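Local coordinates for protein particle-associated lyase (Acinetobacter bacteriophage AP22, PDB 4Y9V) that probably depolymerises the capsular polysaccharide of its Acinetobacter baumannii host as a trimeric tailspike lyase with a parallel beta-helix body, at residues 293-305 against 323-337. Numbering follows the deposited sequence.
With 49S (2-acetamido-2-deoxy-beta-D-mannopyranuronic acid), chain B; SO4 (sulfate ion), chain K.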
loop_
_atom_site.group_PDB
_atom_site.type_symbol
_atom_site.label_atom_id
_atom_site.label_comp_id
_atom_site.label_asym_id
_atom_site.label_seq_id
_atom_site.Cartn_x
_atom_site.Cartn_y
_atom_site.Cartn_z
ATOM N N GLY A 293 -11.659 -8.742 -5.800
ATOM C CA GLY A 293 -12.972 -9.224 -6.100
ATOM C C GLY A 293 -13.976 -8.108 -6.317
ATOM O O GLY A 293 -13.604 -6.935 -6.468
ATOM N N SER A 294 -15.232 -8.492 -6.411
ATOM C CA SER A 294 -16.332 -7.571 -6.584
ATOM C C SER A 294 -17.569 -8.165 -5.941
ATOM O O SER A 294 -17.795 -9.369 -6.006
ATOM C CB SER A 294 -16.616 -7.337 -8.071
ATOM O OG SER A 294 -17.666 -6.412 -8.313
ATOM N N ASN A 295 -18.348 -7.283 -5.320
ATOM C CA ASN A 295 -19.610 -7.678 -4.760
ATOM C C ASN A 295 -20.590 -6.510 -4.878
ATOM O O ASN A 295 -20.208 -5.347 -4.743
ATOM C CB ASN A 295 -19.511 -8.076 -3.268
ATOM C CG ASN A 295 -18.568 -9.246 -3.049
ATOM O OD1 ASN A 295 -17.386 -8.985 -2.776
ATOM N ND2 ASN A 295 -19.071 -10.443 -3.213
ATOM N N ASN A 296 -21.854 -6.888 -5.120
ATOM C CA ASN A 296 -22.976 -5.971 -5.262
ATOM C C ASN A 296 -24.121 -6.449 -4.376
ATOM O O ASN A 296 -24.366 -7.658 -4.233
ATOM C CB ASN A 296 -23.441 -5.926 -6.712
ATOM C CG ASN A 296 -22.411 -5.302 -7.606
ATOM O OD1 ASN A 296 -21.784 -4.315 -7.242
ATOM N ND2 ASN A 296 -22.266 -5.813 -8.803
ATOM N N SER A 297 -24.841 -5.500 -3.786
ATOM C CA SER A 297 -25.925 -5.848 -2.880
ATOM C C SER A 297 -26.971 -4.758 -2.842
ATOM O O SER A 297 -26.692 -3.584 -3.099
ATOM C CB SER A 297 -25.313 -6.033 -1.480
ATOM O OG SER A 297 -26.321 -6.337 -0.537
ATOM N N THR A 298 -28.187 -5.105 -2.377
ATOM C CA THR A 298 -29.167 -4.086 -2.054
ATOM C C THR A 298 -28.607 -3.077 -1.046
ATOM O O THR A 298 -28.847 -1.882 -1.183
ATOM C CB THR A 298 -30.458 -4.724 -1.504
ATOM O OG1 THR A 298 -30.963 -5.570 -2.544
ATOM C CG2 THR A 298 -31.484 -3.695 -1.095
ATOM N N ARG A 299 -27.929 -3.589 -0.009
ATOM C CA ARG A 299 -27.264 -2.753 0.989
ATOM C C ARG A 299 -25.757 -3.060 0.920
ATOM O O ARG A 299 -25.202 -3.106 -0.164
ATOM C CB ARG A 299 -27.927 -2.825 2.369
ATOM C CG ARG A 299 -29.392 -2.431 2.323
ATOM C CD ARG A 299 -30.051 -2.317 3.683
ATOM N NE ARG A 299 -29.461 -1.249 4.472
ATOM C CZ ARG A 299 -28.690 -1.367 5.522
ATOM N NH1 ARG A 299 -28.351 -2.535 6.033
ATOM N NH2 ARG A 299 -28.208 -0.255 6.107
ATOM N N HIS A 300 -25.081 -3.202 2.051
ATOM C CA HIS A 300 -23.623 -3.320 2.005
ATOM C C HIS A 300 -23.216 -4.542 1.159
ATOM O O HIS A 300 -23.748 -5.639 1.307
ATOM C CB HIS A 300 -23.031 -3.446 3.393
ATOM C CG HIS A 300 -23.426 -2.370 4.338
ATOM N ND1 HIS A 300 -23.263 -1.039 4.105
ATOM C CD2 HIS A 300 -23.927 -2.447 5.603
ATOM C CE1 HIS A 300 -23.665 -0.313 5.137
ATOM N NE2 HIS A 300 -24.085 -1.144 6.057
ATOM N N ALA A 301 -22.212 -4.324 0.311
ATOM C CA ALA A 301 -21.650 -5.401 -0.495
ATOM C C ALA A 301 -20.780 -6.340 0.338
ATOM O O ALA A 301 -20.924 -7.545 0.255
ATOM C CB ALA A 301 -20.918 -4.813 -1.678
ATOM N N VAL A 302 -19.873 -5.728 1.129
ATOM C CA VAL A 302 -19.172 -6.420 2.211
ATOM C C VAL A 302 -19.592 -5.699 3.481
ATOM O O VAL A 302 -19.341 -4.500 3.638
ATOM C CB VAL A 302 -17.653 -6.443 2.045
ATOM C CG1 VAL A 302 -16.998 -6.998 3.302
ATOM C CG2 VAL A 302 -17.266 -7.263 0.816
ATOM N N ALA A 303 -20.258 -6.446 4.377
ATOM C CA ALA A 303 -20.615 -5.970 5.702
ATOM C C ALA A 303 -19.662 -6.621 6.684
ATOM O O ALA A 303 -19.486 -7.835 6.653
ATOM C CB ALA A 303 -22.034 -6.359 6.055
ATOM N N ILE A 304 -19.036 -5.819 7.532
ATOM C CA ILE A 304 -18.121 -6.321 8.552
ATOM C C ILE A 304 -18.788 -5.996 9.886
ATOM O O ILE A 304 -19.033 -4.818 10.194
ATOM C CB ILE A 304 -16.697 -5.779 8.418
ATOM C CG1 ILE A 304 -16.211 -5.931 6.972
ATOM C CG2 ILE A 304 -15.800 -6.490 9.401
ATOM C CD1 ILE A 304 -14.802 -5.377 6.741
ATOM N N GLY A 305 -19.139 -7.016 10.644
ATOM C CA GLY A 305 -19.894 -6.795 11.864
ATOM C C GLY A 305 -20.154 -8.131 12.554
ATOM O O GLY A 305 -19.235 -8.746 13.056
ATOM N N ALA A 323 -10.931 -4.537 -4.303
ATOM C CA ALA A 323 -12.331 -4.936 -4.394
ATOM C C ALA A 323 -13.199 -3.774 -4.844
ATOM O O ALA A 323 -13.003 -2.624 -4.410
ATOM C CB ALA A 323 -12.817 -5.476 -3.060
ATOM N N ILE A 324 -14.188 -4.083 -5.674
ATOM C CA ILE A 324 -15.169 -3.121 -6.177
ATOM C C ILE A 324 -16.497 -3.469 -5.539
ATOM O O ILE A 324 -17.037 -4.549 -5.782
ATOM C CB ILE A 324 -15.208 -3.105 -7.713
ATOM C CG1 ILE A 324 -13.837 -3.076 -8.391
ATOM C CG2 ILE A 324 -16.115 -2.001 -8.169
ATOM C CD1 ILE A 324 -12.951 -1.884 -8.107
ATOM N N LEU A 325 -17.001 -2.580 -4.666
ATOM C CA LEU A 325 -18.048 -2.908 -3.708
ATOM C C LEU A 325 -19.164 -1.868 -3.789
ATOM O O LEU A 325 -18.944 -0.693 -3.468
ATOM C CB LEU A 325 -17.444 -2.897 -2.297
ATOM C CG LEU A 325 -16.299 -3.896 -2.072
ATOM C CD1 LEU A 325 -15.742 -3.748 -0.686
ATOM C CD2 LEU A 325 -16.761 -5.343 -2.326
ATOM N N HIS A 326 -20.379 -2.305 -4.170
ATOM C CA HIS A 326 -21.458 -1.362 -4.371
ATOM C C HIS A 326 -22.780 -1.819 -3.773
ATOM O O HIS A 326 -23.138 -2.994 -3.796
ATOM C CB HIS A 326 -21.657 -1.047 -5.872
ATOM C CG HIS A 326 -20.505 -0.245 -6.414
ATOM N ND1 HIS A 326 -20.210 1.018 -5.933
ATOM C CD2 HIS A 326 -19.558 -0.454 -7.340
ATOM C CE1 HIS A 326 -19.145 1.481 -6.587
ATOM N NE2 HIS A 326 -18.725 0.613 -7.453
ATOM N N SER A 327 -23.505 -0.808 -3.244
ATOM C CA SER A 327 -24.869 -0.990 -2.789
ATOM C C SER A 327 -25.823 -0.305 -3.762
ATOM O O SER A 327 -25.535 0.808 -4.251
ATOM C CB SER A 327 -25.084 -0.433 -1.385
ATOM O OG SER A 327 -24.960 0.975 -1.368
ATOM N N GLU A 328 -26.974 -0.911 -3.977
ATOM C CA GLU A 328 -28.020 -0.305 -4.833
ATOM C C GLU A 328 -28.757 0.807 -4.113
ATOM O O GLU A 328 -29.026 1.869 -4.724
ATOM C CB GLU A 328 -28.980 -1.446 -5.240
ATOM C CG GLU A 328 -30.180 -0.950 -6.056
ATOM C CD GLU A 328 -31.390 -0.607 -5.232
ATOM O OE1 GLU A 328 -31.739 -1.423 -4.351
ATOM O OE2 GLU A 328 -32.061 0.389 -5.585
ATOM N N THR A 329 -29.104 0.609 -2.843
ATOM C CA THR A 329 -29.641 1.672 -2.029
ATOM C C THR A 329 -28.513 2.638 -1.641
ATOM O O THR A 329 -27.336 2.369 -1.843
ATOM C CB THR A 329 -30.357 1.136 -0.783
ATOM O OG1 THR A 329 -29.413 0.518 0.084
ATOM C CG2 THR A 329 -31.505 0.197 -1.138
ATOM N N ASP A 330 -28.897 3.749 -1.008
ATOM C CA ASP A 330 -27.942 4.826 -0.731
ATOM C C ASP A 330 -27.127 4.660 0.542
ATOM O O ASP A 330 -26.658 5.659 1.075
ATOM C CB ASP A 330 -28.653 6.170 -0.745
ATOM C CG ASP A 330 -27.722 7.355 -0.964
ATOM O OD1 ASP A 330 -26.840 7.230 -1.862
ATOM O OD2 ASP A 330 -27.901 8.390 -0.283
ATOM N N THR A 331 -26.873 3.452 0.959
ATOM C CA THR A 331 -25.895 3.141 1.996
ATOM C C THR A 331 -24.520 2.945 1.334
ATOM O O THR A 331 -24.293 3.428 0.242
ATOM C CB THR A 331 -26.389 1.997 2.869
ATOM O OG1 THR A 331 -25.506 1.838 3.989
ATOM C CG2 THR A 331 -26.491 0.673 2.160
ATOM N N SER A 332 -23.618 2.271 2.046
ATOM C CA SER A 332 -22.256 2.082 1.548
ATOM C C SER A 332 -22.035 0.696 0.986
ATOM O O SER A 332 -22.491 -0.321 1.507
ATOM C CB SER A 332 -21.242 2.347 2.654
ATOM O OG SER A 332 -21.458 1.452 3.752
ATOM N N GLY A 333 -21.232 0.645 -0.081
ATOM C CA GLY A 333 -20.770 -0.629 -0.599
ATOM C C GLY A 333 -19.849 -1.358 0.364
ATOM O O GLY A 333 -20.038 -2.528 0.683
ATOM N N ALA A 334 -18.818 -0.634 0.803
ATOM C CA ALA A 334 -17.877 -1.083 1.836
ATOM C C ALA A 334 -18.395 -0.644 3.202
ATOM O O ALA A 334 -18.817 0.496 3.393
ATOM C CB ALA A 334 -16.505 -0.461 1.600
ATOM N N ASP A 335 -18.325 -1.559 4.167
ATOM C CA ASP A 335 -18.805 -1.275 5.496
ATOM C C ASP A 335 -17.863 -1.752 6.577
ATOM O O ASP A 335 -17.170 -2.777 6.461
ATOM C CB ASP A 335 -20.189 -1.943 5.703
ATOM C CG ASP A 335 -20.622 -2.040 7.174
ATOM O OD1 ASP A 335 -21.133 -1.014 7.679
ATOM O OD2 ASP A 335 -20.413 -3.143 7.758
ATOM N N MET A 336 -17.923 -1.028 7.700
ATOM C CA MET A 336 -17.415 -1.472 8.990
ATOM C C MET A 336 -18.430 -1.041 10.047
ATOM O O MET A 336 -18.658 0.163 10.220
ATOM C CB MET A 336 -16.045 -0.862 9.343
ATOM C CG MET A 336 -14.991 -1.026 8.271
ATOM S SD MET A 336 -13.459 -0.259 8.848
ATOM C CE MET A 336 -12.537 -0.146 7.319
ATOM N N HIS A 337 -19.021 -2.001 10.759
ATOM C CA HIS A 337 -19.888 -1.718 11.884
ATOM C C HIS A 337 -19.076 -1.283 13.115
ATOM O O HIS A 337 -17.845 -1.400 13.170
ATOM C CB HIS A 337 -20.738 -2.954 12.238
ATOM C CG HIS A 337 -21.887 -3.209 11.338
ATOM N ND1 HIS A 337 -21.855 -3.473 10.000
ATOM C CD2 HIS A 337 -23.193 -3.277 11.676
ATOM C CE1 HIS A 337 -23.084 -3.682 9.553
ATOM N NE2 HIS A 337 -23.904 -3.590 10.562
HETATM C C8 49S B . -23.128 -5.824 13.699
HETATM C C7 49S B . -23.942 -6.294 12.512
HETATM O O7 49S B . -23.384 -6.731 11.482
HETATM N N2 49S B . -25.276 -6.212 12.636
HETATM C C2 49S B . -26.199 -6.555 11.574
HETATM C C3 49S B . -26.916 -7.884 11.829
HETATM O O3 49S B . -25.978 -8.954 11.955
HETATM C C1 49S B . -27.242 -5.462 11.437
HETATM O O1 49S B . -26.667 -4.201 11.252
HETATM O O5 49S B . -27.987 -5.367 12.652
HETATM C C5 49S B . -28.777 -6.552 12.861
HETATM C C6 49S B . -29.632 -6.336 14.093
HETATM O O6A 49S B . -29.104 -5.816 15.108
HETATM O O6B 49S B . -30.826 -6.719 14.022
HETATM C C4 49S B . -27.869 -7.773 13.015
HETATM O O4 49S B . -28.808 -8.852 13.081
HETATM S S SO4 K . -26.172 -1.365 8.964
HETATM O O1 SO4 K . -25.956 -1.590 10.384
HETATM O O2 SO4 K . -25.168 -0.411 8.460
HETATM O O3 SO4 K . -27.523 -0.796 8.828
HETATM O O4 SO4 K . -26.089 -2.587 8.129
HETATM O O HOH W 1 -19.021 -4.476 -7.796
HETATM O O HOH W 2 -19.202 -3.778 -7.564
HETATM O O HOH W 3 -31.400 -4.147 -4.883
HETATM O O HOH W 4 -30.066 1.073 2.755
#
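His300 lies flat against Asp335: CB of Asp335 sits 3.6 Å from the imidazole centroid, 13° off the normal, a CH-pi contact, and the carboxylate is tilted only 21° from the ring. Two in-plane bonds fix that ring's rotation. ND1 of His300 donates to Ser332 O at 2.8 Å, while its other nitrogen, NE2, donates to O2 of a sulfate, probably from the crystallisation liquor, at 2.7 Å, almost perfectly straight (178°). Arg299, bent at chi3, brings NH1 and NH2 to the same sulfate.

The carboxylate is itself held. Asp335 OD2 accepts Ile304 N on its anti lone pair and His337 ND1, 2.7 Å away, on its syn side; OD1 is hydrogen-bonded to the hydroxyl of Thr354. His337, thus steered, has its NE2 2.9 Å from O1 of the bound mannuronic acid derivative, whose acetamido group overlies one ring face.

Outward, the axes of strands 293-297 and 323-327 approach to 4.6 Å and run parallel, as successive coils of the pectin-lyase-like beta-helix; Val302 CG2 meets Leu325 CD2 at 3.7 Å inside. With both ring nitrogens of His300 facing acceptors and Arg299 joining its grip on the sulfate, the geometry suggests a site able to hold an anion beside the sugar.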